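Local coordinates for putative sugar binding protein (Bacteroides vulgatus ATCC 8482, PDB 3KEZ) that probably binds sugars at the outer membrane of its gut bacterium, as a calcium-containing member of the SusD nutrient-binding family, at residues A[61-66]-A[268-273]; A[218-223]-A[354-359]; A[136-141]-A[168-173]; A[98-103]-A[114-119]; A[386-391]-A[395-400]. All blocks are in the same frame, centred on the assembly; numbering follows the deposited sequence.

Interaction 1: A[61-66]-A[268-273]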
# COMPACT_ATOMS: atom_id res chain seq x y z
N THR A 61 -3.28 23.43 5.90
CA THR A 61 -2.85 23.91 4.59
C THR A 61 -1.76 23.04 3.94
O THR A 61 -1.29 23.34 2.85
CB THR A 61 -2.35 25.37 4.72
OG1 THR A 61 -1.23 25.42 5.63
CG2 THR A 61 -3.47 26.27 5.26
N LYS A 62 -1.40 21.94 4.59
CA LYS A 62 -0.43 20.98 4.03
C LYS A 62 -1.01 20.15 2.88
O LYS A 62 -2.21 20.02 2.72
CB LYS A 62 0.06 20.07 5.16
CG LYS A 62 0.78 20.82 6.28
CD LYS A 62 1.98 21.61 5.76
CE LYS A 62 2.76 22.23 6.90
NZ LYS A 62 4.06 22.72 6.38
N ARG A 63 -0.16 19.54 2.07
CA ARG A 63 -0.71 18.70 0.98
C ARG A 63 -1.69 17.63 1.50
O ARG A 63 -2.61 17.28 0.80
CB ARG A 63 0.38 17.98 0.19
CG ARG A 63 0.87 18.77 -1.00
CD ARG A 63 2.08 19.55 -0.70
NE ARG A 63 2.57 20.27 -1.87
CZ ARG A 63 3.20 21.45 -1.81
NH1 ARG A 63 3.50 22.01 -0.64
NH2 ARG A 63 3.59 22.03 -2.92
N THR A 64 -1.45 17.11 2.70
CA THR A 64 -2.30 16.05 3.32
C THR A 64 -3.50 16.57 4.10
O THR A 64 -4.36 15.79 4.57
CB THR A 64 -1.48 15.17 4.24
OG1 THR A 64 -0.76 15.98 5.19
CG2 THR A 64 -0.52 14.34 3.43
N GLY A 65 -3.60 17.90 4.18
CA GLY A 65 -4.57 18.55 5.05
C GLY A 65 -6.00 18.13 4.74
O GLY A 65 -6.70 17.66 5.63
N ASN A 66 -6.40 18.24 3.46
CA ASN A 66 -7.79 17.95 3.06
C ASN A 66 -8.15 16.44 3.21
O ASN A 66 -9.30 16.10 3.51
CB ASN A 66 -8.07 18.40 1.66
CG ASN A 66 -8.24 19.91 1.54
OD1 ASN A 66 -8.64 20.60 2.49
ND2 ASN A 66 -7.91 20.41 0.38
N GLY A 268 9.65 14.50 -7.69
CA GLY A 268 9.43 15.88 -7.24
C GLY A 268 9.10 15.99 -5.76
O GLY A 268 9.01 15.00 -5.03
N LYS A 269 8.87 17.23 -5.34
CA LYS A 269 8.73 17.56 -3.91
C LYS A 269 7.42 17.11 -3.25
O LYS A 269 7.27 17.24 -2.02
CB LYS A 269 8.97 19.05 -3.71
CG LYS A 269 10.44 19.49 -3.88
CD LYS A 269 10.57 21.02 -3.78
CE LYS A 269 12.02 21.48 -4.01
NZ LYS A 269 12.17 22.96 -3.87
N GLU A 270 6.47 16.58 -4.02
CA GLU A 270 5.25 15.99 -3.40
C GLU A 270 5.40 14.49 -3.13
O GLU A 270 4.43 13.82 -2.78
CB GLU A 270 4.00 16.30 -4.23
CG GLU A 270 3.73 17.79 -4.34
CD GLU A 270 2.36 18.13 -4.87
OE1 GLU A 270 1.81 17.35 -5.68
OE2 GLU A 270 1.85 19.21 -4.49
N SER A 271 6.62 13.98 -3.23
CA SER A 271 6.91 12.58 -2.95
C SER A 271 6.98 12.33 -1.43
O SER A 271 7.18 13.27 -0.65
CB SER A 271 8.27 12.20 -3.57
OG SER A 271 9.33 12.81 -2.84
N MSE A 272 6.85 11.08 -1.02
CA MSE A 272 6.89 10.72 0.42
C MSE A 272 8.16 11.20 1.09
O MSE A 272 8.13 11.65 2.25
CB MSE A 272 6.70 9.21 0.62
CG MSE A 272 5.34 8.68 0.15
SE MSE A 272 3.95 9.42 1.23
CE MSE A 272 4.13 8.32 2.86
N GLY A 273 9.28 11.12 0.36
CA GLY A 273 10.57 11.53 0.87
C GLY A 273 10.58 12.99 1.28
O GLY A 273 11.19 13.35 2.28
O HOH W 1 3.43 21.62 -6.03

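Interaction 2: A[218-223]-A[354-359]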
# COMPACT_ATOMS: atom_id res chain seq x y z
N MSE A 218 -1.24 -17.97 1.42
CA MSE A 218 -0.44 -17.10 0.53
C MSE A 218 0.69 -16.38 1.32
O MSE A 218 1.80 -16.24 0.79
CB MSE A 218 -1.29 -16.07 -0.22
CG MSE A 218 -2.08 -16.59 -1.37
SE MSE A 218 -0.91 -17.17 -2.82
CE MSE A 218 -2.23 -18.22 -3.75
N ALA A 219 0.40 -15.90 2.54
CA ALA A 219 1.43 -15.23 3.36
C ALA A 219 2.56 -16.18 3.72
O ALA A 219 3.76 -15.83 3.58
CB ALA A 219 0.81 -14.59 4.60
N GLU A 220 2.20 -17.40 4.12
CA GLU A 220 3.19 -18.39 4.49
C GLU A 220 4.07 -18.77 3.30
O GLU A 220 5.27 -18.94 3.46
CB GLU A 220 2.56 -19.66 5.10
CG GLU A 220 1.99 -19.42 6.48
CD GLU A 220 1.76 -20.73 7.27
OE1 GLU A 220 0.69 -21.35 7.11
OE2 GLU A 220 2.61 -21.09 8.12
N ASN A 221 3.48 -18.93 2.13
CA ASN A 221 4.25 -19.29 0.93
C ASN A 221 5.09 -18.11 0.44
O ASN A 221 6.21 -18.31 -0.04
CB ASN A 221 3.32 -19.83 -0.17
CG ASN A 221 2.76 -21.21 0.18
OD1 ASN A 221 3.43 -22.02 0.83
ND2 ASN A 221 1.58 -21.50 -0.29
N ALA A 222 4.57 -16.89 0.60
CA ALA A 222 5.33 -15.68 0.24
C ALA A 222 6.63 -15.64 1.05
O ALA A 222 7.72 -15.33 0.51
CB ALA A 222 4.54 -14.44 0.50
N ILE A 223 6.52 -15.94 2.33
CA ILE A 223 7.68 -15.94 3.24
C ILE A 223 8.68 -17.02 2.87
O ILE A 223 9.87 -16.73 2.75
CB ILE A 223 7.26 -16.09 4.75
CG1 ILE A 223 6.47 -14.87 5.24
CG2 ILE A 223 8.52 -16.33 5.66
CD1 ILE A 223 5.60 -15.17 6.48
N ASN A 354 -3.26 -20.47 17.27
CA ASN A 354 -2.51 -19.55 18.10
C ASN A 354 -1.01 -19.77 17.99
O ASN A 354 -0.25 -18.79 17.96
CB ASN A 354 -2.93 -19.64 19.55
CG ASN A 354 -2.36 -18.50 20.35
OD1 ASN A 354 -2.59 -17.32 20.03
ND2 ASN A 354 -1.58 -18.83 21.36
N ALA A 355 -0.60 -21.03 17.91
CA ALA A 355 0.82 -21.41 17.80
C ALA A 355 1.50 -20.71 16.65
O ALA A 355 2.60 -20.18 16.78
CB ALA A 355 0.98 -22.94 17.68
N LYS A 356 0.80 -20.73 15.53
CA LYS A 356 1.26 -20.14 14.29
C LYS A 356 1.22 -18.62 14.38
O LYS A 356 2.14 -17.98 13.91
CB LYS A 356 0.40 -20.62 13.12
CG LYS A 356 1.08 -20.48 11.77
CD LYS A 356 0.26 -21.07 10.59
CE LYS A 356 0.43 -22.56 10.46
NZ LYS A 356 0.06 -23.04 9.07
N ALA A 357 0.18 -18.05 14.99
CA ALA A 357 0.13 -16.61 15.18
C ALA A 357 1.30 -16.12 16.00
O ALA A 357 1.94 -15.13 15.63
CB ALA A 357 -1.17 -16.18 15.82
N VAL A 358 1.57 -16.79 17.12
CA VAL A 358 2.71 -16.47 17.97
C VAL A 358 4.03 -16.60 17.18
O VAL A 358 4.87 -15.71 17.28
CB VAL A 358 2.74 -17.33 19.23
CG1 VAL A 358 4.13 -17.31 19.94
CG2 VAL A 358 1.62 -16.91 20.18
N LYS A 359 4.19 -17.66 16.38
CA LYS A 359 5.40 -17.85 15.57
C LYS A 359 5.66 -16.63 14.70
O LYS A 359 6.73 -15.99 14.77
CB LYS A 359 5.26 -19.10 14.71
CG LYS A 359 6.54 -19.47 13.90
CD LYS A 359 6.23 -20.49 12.79
CE LYS A 359 7.07 -20.25 11.50
NZ LYS A 359 6.86 -21.34 10.47

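Interaction 3: A[136-141]-A[168-173]. With EDO (1,2-ethanediol), chain E.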
# COMPACT_ATOMS: atom_id res chain seq x y z
N TYR A 136 -16.94 1.07 -0.14
CA TYR A 136 -16.96 0.56 1.23
C TYR A 136 -16.25 -0.80 1.34
O TYR A 136 -16.29 -1.61 0.41
CB TYR A 136 -18.40 0.47 1.76
CG TYR A 136 -18.97 1.81 2.03
CD1 TYR A 136 -18.40 2.64 2.96
CD2 TYR A 136 -20.09 2.25 1.37
CE1 TYR A 136 -18.94 3.91 3.23
CE2 TYR A 136 -20.62 3.50 1.63
CZ TYR A 136 -20.04 4.33 2.55
OH TYR A 136 -20.58 5.57 2.81
N PRO A 137 -15.58 -1.05 2.48
CA PRO A 137 -14.87 -2.33 2.69
C PRO A 137 -15.76 -3.53 2.49
O PRO A 137 -16.93 -3.52 2.89
CB PRO A 137 -14.44 -2.25 4.16
CG PRO A 137 -15.28 -1.19 4.75
CD PRO A 137 -15.61 -0.23 3.69
N TYR A 138 -15.17 -4.56 1.91
CA TYR A 138 -15.85 -5.80 1.56
C TYR A 138 -16.70 -6.32 2.72
O TYR A 138 -17.91 -6.55 2.55
CB TYR A 138 -14.82 -6.85 1.16
CG TYR A 138 -15.49 -8.12 0.70
CD1 TYR A 138 -15.86 -9.09 1.62
CD2 TYR A 138 -15.82 -8.32 -0.66
CE1 TYR A 138 -16.50 -10.23 1.22
CE2 TYR A 138 -16.47 -9.46 -1.05
CZ TYR A 138 -16.82 -10.41 -0.10
OH TYR A 138 -17.48 -11.54 -0.44
N LEU A 139 -16.09 -6.45 3.91
CA LEU A 139 -16.77 -7.07 5.03
C LEU A 139 -17.92 -6.26 5.64
O LEU A 139 -18.67 -6.79 6.44
CB LEU A 139 -15.78 -7.47 6.11
CG LEU A 139 -14.86 -8.56 5.66
CD1 LEU A 139 -13.76 -8.65 6.70
CD2 LEU A 139 -15.71 -9.91 5.52
N LYS A 140 -18.08 -5.01 5.24
CA LYS A 140 -19.28 -4.25 5.64
C LYS A 140 -20.58 -4.97 5.20
O LYS A 140 -21.55 -5.05 5.97
CB LYS A 140 -19.26 -2.83 5.06
CG LYS A 140 -20.42 -1.94 5.50
CD LYS A 140 -20.28 -0.50 5.00
CE LYS A 140 -21.40 0.44 5.44
NZ LYS A 140 -21.39 1.72 4.67
N ASP A 141 -20.57 -5.50 3.99
CA ASP A 141 -21.76 -6.12 3.43
C ASP A 141 -21.44 -7.18 2.39
O ASP A 141 -22.14 -7.31 1.40
CB ASP A 141 -22.60 -5.02 2.77
CG ASP A 141 -21.78 -4.20 1.77
OD1 ASP A 141 -20.57 -4.55 1.48
OD2 ASP A 141 -22.32 -3.19 1.32
N GLU A 168 -17.64 -7.90 -7.11
CA GLU A 168 -17.21 -8.20 -8.48
C GLU A 168 -15.78 -7.78 -8.68
O GLU A 168 -14.99 -8.49 -9.32
CB GLU A 168 -18.11 -7.52 -9.53
CG GLU A 168 -19.48 -8.11 -9.51
CD GLU A 168 -20.49 -7.33 -10.31
OE1 GLU A 168 -20.42 -6.09 -10.45
OE2 GLU A 168 -21.38 -8.00 -10.79
N CYS A 169 -15.43 -6.63 -8.12
CA CYS A 169 -14.06 -6.14 -8.20
C CYS A 169 -13.06 -7.09 -7.53
O CYS A 169 -11.99 -7.34 -8.09
CB CYS A 169 -13.92 -4.73 -7.62
SG CYS A 169 -14.73 -3.45 -8.60
N TYR A 170 -13.41 -7.60 -6.35
CA TYR A 170 -12.54 -8.54 -5.64
C TYR A 170 -12.34 -9.82 -6.44
O TYR A 170 -11.23 -10.40 -6.44
CB TYR A 170 -13.09 -8.86 -4.23
CG TYR A 170 -12.56 -7.94 -3.14
CD1 TYR A 170 -13.05 -6.63 -2.98
CD2 TYR A 170 -11.55 -8.37 -2.27
CE1 TYR A 170 -12.55 -5.78 -1.96
CE2 TYR A 170 -11.03 -7.53 -1.27
CZ TYR A 170 -11.53 -6.24 -1.12
OH TYR A 170 -10.98 -5.47 -0.13
N THR A 171 -13.41 -10.27 -7.11
CA THR A 171 -13.28 -11.45 -7.98
C THR A 171 -12.16 -11.23 -9.00
O THR A 171 -11.33 -12.11 -9.18
CB THR A 171 -14.61 -11.78 -8.65
OG1 THR A 171 -15.57 -12.08 -7.62
CG2 THR A 171 -14.48 -12.94 -9.59
N GLU A 172 -12.13 -10.05 -9.61
CA GLU A 172 -11.14 -9.69 -10.64
C GLU A 172 -9.75 -9.50 -10.05
O GLU A 172 -8.75 -9.97 -10.63
CB GLU A 172 -11.56 -8.42 -11.39
CG GLU A 172 -12.77 -8.53 -12.27
CD GLU A 172 -12.80 -9.80 -13.14
OE1 GLU A 172 -11.79 -10.12 -13.80
OE2 GLU A 172 -13.82 -10.50 -13.12
N ILE A 173 -9.69 -8.84 -8.89
CA ILE A 173 -8.45 -8.57 -8.17
C ILE A 173 -7.79 -9.90 -7.84
O ILE A 173 -6.62 -10.12 -8.18
CB ILE A 173 -8.65 -7.76 -6.88
CG1 ILE A 173 -9.14 -6.34 -7.23
CG2 ILE A 173 -7.31 -7.71 -6.07
CD1 ILE A 173 -9.92 -5.56 -6.10
C1 EDO E . -21.37 3.03 -2.02
O1 EDO E . -22.16 1.97 -2.59
C2 EDO E . -19.86 2.87 -2.25
O2 EDO E . -19.29 1.59 -1.89
O HOH W 2 -12.42 -3.49 0.65

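Interaction 4: A[98-103]-A[114-119]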
# COMPACT_ATOMS: atom_id res chain seq x y z
N ASN A 98 -2.55 -8.87 -25.80
CA ASN A 98 -1.61 -9.09 -26.89
C ASN A 98 -0.53 -10.11 -26.61
O ASN A 98 -0.12 -10.83 -27.51
CB ASN A 98 -0.99 -7.74 -27.31
CG ASN A 98 -1.93 -6.93 -28.14
OD1 ASN A 98 -2.04 -7.14 -29.35
ND2 ASN A 98 -2.65 -6.03 -27.50
N VAL A 99 -0.13 -10.21 -25.35
CA VAL A 99 1.04 -10.97 -25.01
C VAL A 99 0.95 -12.44 -25.42
O VAL A 99 1.96 -13.02 -25.80
CB VAL A 99 1.41 -10.88 -23.48
CG1 VAL A 99 0.32 -11.48 -22.63
CG2 VAL A 99 2.73 -11.55 -23.24
N ASP A 100 -0.23 -13.04 -25.33
CA ASP A 100 -0.36 -14.47 -25.66
C ASP A 100 -0.42 -14.73 -27.17
O ASP A 100 -0.29 -15.85 -27.60
CB ASP A 100 -1.60 -15.06 -24.98
CG ASP A 100 -1.48 -15.09 -23.46
OD1 ASP A 100 -0.35 -15.23 -22.94
OD2 ASP A 100 -2.53 -15.01 -22.79
N LYS A 101 -0.60 -13.68 -27.95
CA LYS A 101 -0.65 -13.80 -29.40
C LYS A 101 0.74 -13.78 -30.00
O LYS A 101 0.90 -14.19 -31.15
CB LYS A 101 -1.47 -12.67 -29.99
CG LYS A 101 -2.93 -12.66 -29.50
CD LYS A 101 -3.66 -11.39 -29.96
CE LYS A 101 -5.15 -11.47 -29.67
NZ LYS A 101 -5.93 -10.64 -30.63
N LEU A 102 1.73 -13.30 -29.26
CA LEU A 102 3.07 -13.12 -29.80
C LEU A 102 3.71 -14.49 -29.93
O LEU A 102 3.73 -15.23 -28.99
CB LEU A 102 3.91 -12.21 -28.88
CG LEU A 102 3.49 -10.75 -28.70
CD1 LEU A 102 4.39 -9.99 -27.68
CD2 LEU A 102 3.51 -10.07 -30.07
N SER A 103 4.19 -14.86 -31.11
CA SER A 103 4.97 -16.09 -31.19
C SER A 103 6.41 -15.80 -30.73
O SER A 103 7.02 -14.81 -31.10
CB SER A 103 4.91 -16.75 -32.58
OG SER A 103 5.66 -16.05 -33.53
N ASP A 114 6.71 -14.13 -17.12
CA ASP A 114 6.91 -13.14 -16.06
C ASP A 114 6.37 -11.75 -16.45
O ASP A 114 5.75 -11.07 -15.63
CB ASP A 114 8.39 -13.02 -15.72
CG ASP A 114 8.65 -11.99 -14.66
OD1 ASP A 114 8.39 -12.27 -13.47
OD2 ASP A 114 9.09 -10.89 -15.04
N LEU A 115 6.60 -11.35 -17.70
CA LEU A 115 6.07 -10.08 -18.19
C LEU A 115 4.54 -10.10 -18.06
O LEU A 115 3.94 -9.13 -17.61
CB LEU A 115 6.48 -9.84 -19.64
CG LEU A 115 7.95 -9.61 -20.04
CD1 LEU A 115 8.00 -9.26 -21.51
CD2 LEU A 115 8.55 -8.50 -19.21
N LYS A 116 3.90 -11.18 -18.51
CA LYS A 116 2.45 -11.28 -18.38
C LYS A 116 2.04 -11.25 -16.90
O LYS A 116 1.06 -10.61 -16.54
CB LYS A 116 1.96 -12.57 -19.05
CG LYS A 116 0.46 -12.88 -18.94
CD LYS A 116 0.11 -14.23 -19.66
CE LYS A 116 -1.33 -14.65 -19.37
NZ LYS A 116 -1.75 -15.86 -20.11
N GLY A 117 2.78 -11.97 -16.06
CA GLY A 117 2.53 -11.93 -14.61
C GLY A 117 2.65 -10.55 -14.00
O GLY A 117 1.88 -10.16 -13.12
N GLN A 118 3.63 -9.79 -14.45
CA GLN A 118 3.77 -8.41 -13.95
C GLN A 118 2.51 -7.58 -14.27
O GLN A 118 1.98 -6.90 -13.40
CB GLN A 118 5.04 -7.75 -14.50
CG GLN A 118 6.34 -8.35 -13.98
CD GLN A 118 7.53 -7.57 -14.51
OE1 GLN A 118 7.50 -6.35 -14.50
NE2 GLN A 118 8.58 -8.25 -14.94
N ALA A 119 2.02 -7.69 -15.50
CA ALA A 119 0.82 -6.98 -15.95
C ALA A 119 -0.43 -7.37 -15.15
O ALA A 119 -1.22 -6.50 -14.76
CB ALA A 119 0.60 -7.22 -17.42

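Interaction 5: A[386-391]-A[395-400]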
# COMPACT_ATOMS: atom_id res chain seq x y z
N ASP A 386 -2.21 -3.96 16.56
CA ASP A 386 -1.33 -3.11 17.34
C ASP A 386 0.15 -3.27 17.03
O ASP A 386 0.86 -2.29 17.01
CB ASP A 386 -1.58 -3.26 18.83
CG ASP A 386 -2.81 -2.45 19.28
OD1 ASP A 386 -3.38 -1.69 18.46
OD2 ASP A 386 -3.23 -2.66 20.42
N GLU A 387 0.62 -4.49 16.76
CA GLU A 387 1.94 -4.67 16.18
C GLU A 387 2.04 -4.11 14.74
O GLU A 387 3.00 -3.40 14.40
CB GLU A 387 2.35 -6.12 16.22
CG GLU A 387 3.85 -6.37 15.97
CD GLU A 387 4.76 -5.76 17.01
OE1 GLU A 387 4.34 -5.60 18.17
OE2 GLU A 387 5.92 -5.44 16.67
N ARG A 388 1.06 -4.41 13.90
CA ARG A 388 1.07 -3.98 12.50
C ARG A 388 1.18 -2.43 12.38
O ARG A 388 1.91 -1.92 11.54
CB ARG A 388 -0.20 -4.48 11.80
CG ARG A 388 -0.29 -4.25 10.30
CD ARG A 388 -1.73 -4.47 9.79
NE ARG A 388 -1.79 -4.39 8.34
CZ ARG A 388 -1.34 -5.36 7.52
NH1 ARG A 388 -0.82 -6.50 7.98
NH2 ARG A 388 -1.39 -5.17 6.21
N ARG A 389 0.43 -1.70 13.19
CA ARG A 389 0.46 -0.24 13.10
C ARG A 389 1.86 0.34 13.45
O ARG A 389 2.26 1.35 12.88
CB ARG A 389 -0.64 0.39 13.96
CG ARG A 389 -0.34 0.36 15.45
CD ARG A 389 -1.59 0.38 16.27
NE ARG A 389 -2.05 1.74 16.39
CZ ARG A 389 -2.93 2.18 17.29
NH1 ARG A 389 -3.46 1.35 18.19
NH2 ARG A 389 -3.28 3.45 17.29
N LYS A 390 2.58 -0.30 14.36
CA LYS A 390 3.94 0.12 14.67
C LYS A 390 4.84 -0.18 13.52
O LYS A 390 5.63 0.68 13.12
CB LYS A 390 4.48 -0.54 15.95
CG LYS A 390 3.65 -0.23 17.21
CD LYS A 390 4.20 -1.00 18.45
CE LYS A 390 3.27 -0.86 19.62
NZ LYS A 390 3.59 -1.85 20.65
N GLU A 391 4.67 -1.36 12.91
CA GLU A 391 5.53 -1.75 11.79
C GLU A 391 5.29 -0.96 10.49
O GLU A 391 6.24 -0.64 9.79
CB GLU A 391 5.38 -3.25 11.52
CG GLU A 391 6.37 -3.74 10.51
CD GLU A 391 7.80 -3.52 10.97
OE1 GLU A 391 8.11 -3.90 12.13
OE2 GLU A 391 8.61 -2.99 10.18
N GLU A 395 3.36 3.85 5.60
CA GLU A 395 3.38 2.98 4.42
C GLU A 395 1.96 2.71 3.90
O GLU A 395 1.78 1.91 3.00
CB GLU A 395 4.11 1.65 4.68
CG GLU A 395 5.60 1.80 5.05
CD GLU A 395 6.23 0.53 5.56
OE1 GLU A 395 6.44 -0.42 4.77
OE2 GLU A 395 6.56 0.48 6.76
N GLY A 396 0.96 3.42 4.43
CA GLY A 396 -0.35 3.49 3.78
C GLY A 396 -1.41 2.48 4.17
O GLY A 396 -2.39 2.29 3.41
N HIS A 397 -1.27 1.90 5.37
CA HIS A 397 -2.16 0.83 5.84
C HIS A 397 -3.22 1.18 6.90
O HIS A 397 -4.31 0.59 6.92
CB HIS A 397 -1.31 -0.29 6.41
CG HIS A 397 -0.52 -1.01 5.36
ND1 HIS A 397 -0.88 -2.24 4.88
CD2 HIS A 397 0.59 -0.64 4.68
CE1 HIS A 397 -0.02 -2.61 3.95
NE2 HIS A 397 0.89 -1.67 3.82
N ARG A 398 -2.90 2.08 7.83
CA ARG A 398 -3.65 2.10 9.11
C ARG A 398 -5.17 2.28 8.97
O ARG A 398 -5.90 1.50 9.56
CB ARG A 398 -3.09 3.15 10.07
CG ARG A 398 -3.80 3.28 11.42
CD ARG A 398 -3.73 2.06 12.30
NE ARG A 398 -4.49 2.29 13.54
CZ ARG A 398 -4.79 1.34 14.43
NH1 ARG A 398 -4.41 0.06 14.26
NH2 ARG A 398 -5.49 1.67 15.49
N MSE A 399 -5.64 3.30 8.25
CA MSE A 399 -7.08 3.55 8.24
C MSE A 399 -7.78 2.30 7.72
O MSE A 399 -8.74 1.82 8.32
CB MSE A 399 -7.45 4.78 7.43
CG MSE A 399 -8.94 5.01 7.33
SE MSE A 399 -9.77 4.05 5.84
CE MSE A 399 -8.92 4.94 4.35
N TYR A 400 -7.27 1.75 6.64
CA TYR A 400 -7.90 0.61 6.01
C TYR A 400 -7.99 -0.59 6.97
O TYR A 400 -9.00 -1.33 6.98
CB TYR A 400 -7.10 0.16 4.80
CG TYR A 400 -7.03 1.09 3.64
CD1 TYR A 400 -8.19 1.53 3.00
CD2 TYR A 400 -5.79 1.46 3.08
CE1 TYR A 400 -8.11 2.34 1.85
CE2 TYR A 400 -5.71 2.26 1.92
CZ TYR A 400 -6.89 2.69 1.32
OH TYR A 400 -6.85 3.47 0.19
O HOH W 3 -5.04 -1.67 16.38

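Interaction 1: A[61-66]-A[268-273]
The guanidinium of R63 takes E270 OE2 at its edge, in the guanidinium plane, with water 1 also in that plane; the ring of Y281 adds a cation-pi contact. This is a surface salt bridge between two loops of the SusD fold, each running into a short helix. A type I turn from K62 to G65 presents R63, and a second, from G268 to S271, presents E270 and ends at S271, the N-cap of the next helix. Across the gap only these two side chains meet.

The bond from R63 NE to E270 OE2 is 2.9 Å long and nearly straight, at 171°. The carboxylate plane is turned 84° from that of the guanidinium, and OE2 alone makes the contact at its edge. OE2 receives NE on its anti side, somewhat out of the carboxylate plane. The bend of the R63 chain at chi2 (95°) swings NE round to E270 and also lays CG within 3.7 Å of OE2. D283, in a neighbouring loop, accepts from R63 N and T64 OG1, which pins the turn that carries the arginine. The calcium ligands N261 and D329 lie about 11 Å from E270, side chain to side chain. Water 1 closes a small ring beside the direct bond: it accepts from R63 NH2 at 3.1 Å and donates to E270 OE2 at 3.3 Å.

Interaction 2: A[218-223]-A[354-359]
E220 and K356 sit on two helix segments whose backbones stay well apart, the CA atoms of this pair lying 10.1 Å from each other, so long side chains have to cross the gap. They reach out from opposite directions and meet between the helices. K356 NZ donates to E220 OE1 at 2.7 Å, using the syn lone pair, and stays 3.3 Å from OE2. K356 CD passes 3.4 Å from E220 OE2, and the bend at chi3 (-83°) beyond it turns CE and the ammonium toward OE1. The two helices, 212-229 and 354-368, belong to the helical scaffold of this SusD relative, a family grouped with TPR proteins; helix 337-350 packs against both, touching I223 on one side and A357 on the other. A methionine in place of K356 would probably leave E220 OE1 without its charged partner at this surface. E220 OE2 has a separate hydrogen bond to Y360 OH, one turn further along the lysine's own helix.

Interaction 3: A[136-141]-A[168-173]
Y138 leans its side chain against the ring of Y170, and its CB is already in contact, 4.0 Å from both CE1 and CZ of Y170. With CG anti to the backbone N (chi1 -176°), the ring continues across the same face. Y138 CD2 then stands 4.0 Å from Y170 CD1, over the Y170 face and offset toward its rim. The pair is edge-to-face, the edge of Y138 toward the face of Y170, though tilted: the centroids are 5.2 Å apart and the planes meet at 57°. Y138 also touches K209 of helix 195-209.

Y170 is the buried member, set among F128 and T131 of helix 109-134 and V205 and Y208 of helix 195-209. The contact thus fastens the short turn at 138-141 to helix 166-183 in the N-terminal helical part of the SusD fold. The join is apolar between the rings but polar at its rim, where water 2 lies 2.6 Å from Y170 OH and accepts from Y138 N, so the buried phenol keeps a polar partner.

Interaction 4: A[98-103]-A[114-119]
K116 NZ straddles the carboxylate of D100, donating to OD2 at 2.9 Å through its syn lone pair and more weakly to OD1 at 3.2 Å. OD1 has a second charge on it, a salt bridge from K112 one turn earlier on the same helix, so two lysines share the exposed aspartate. K116 gets there fully stretched, its CG anti to the backbone N (chi1 177°), and D100 lies across its end at about a right angle. The setting is a helical hairpin: 98-103 belongs to the connection between helix 80-96 and helix 109-134, and the bridge ties that connection back onto the second helix. An alanine at K116 is likely to leave D100 with K112 as its remaining charged neighbour here and to uncover V99. Nearer the backbone, V99 CG1 lies against the methylene part of the lysine, 3.9 Å from K116 CG. L96, at the end of the first helix, also touches K116, while L102 and L115 both reach I23 of helix 20-34.

Interaction 5: A[386-391]-A[395-400]
R388, R389 and E391 meet H397, R398 and E395 across a tight corner, where helix 381-392 of this SusD-family protein turns through a short connection into helix 398-403. G396, with left-handed backbone angles, helps the chain round the bend.

D386 comes first, and it works through R389 and a water. Its OD1 takes a hydrogen bond and salt bridge from R389 NH1 at 3.1 Å, lying in the guanidinium plane but approached from above its own carboxylate. Water 3 donates to the same oxygen and accepts from R398 NH1. R388 reaches out extended, bringing NH2 to 3.3 Å from H397 ND1 with ring and guanidinium planes 70° apart; its charge is answered by D401 and E339.

R389 bends at chi3 (-82°) and lays its guanidinium flat on that of R398. The centres are 3.5 Å apart, and R398 NH2 sits over the middle of the R389 group, 3.2 Å from CZ. The two stacked cations are gathered among carboxylates: D54 and D386 bridge to R389 and D53 to R398, which probably balances their charge.

At the end of the segment E391 turns its carboxylate to Y239 and a set of arginines that includes R336. E395, paired with K318 and R336, comes back over the helix end, its OE2 3.2 Å from E391 O, two acceptors side by side without a hydrogen bond.

How the interactions relate
Interaction 5 is the buried one, its centre about 10 Å from that of the chain, and there many charges crowd together and answer one another. Interactions 1 and 2 are surface contacts, each resting on a single acid-base pair, and they lie on opposite sides of the chain's centre, their centres about 36 Å apart. Interactions 3 and 4 are partly buried and share helix 109-134: it carries one segment of interaction 4 and packs against Y170 in interaction 3. Interaction 3 differs in chemistry, relying on aromatic rings where the others use charge. Interactions 2 and 5 use successive helices, 354-368 and 381-392, while interaction 1 ties an early loop to one some 200 residues later.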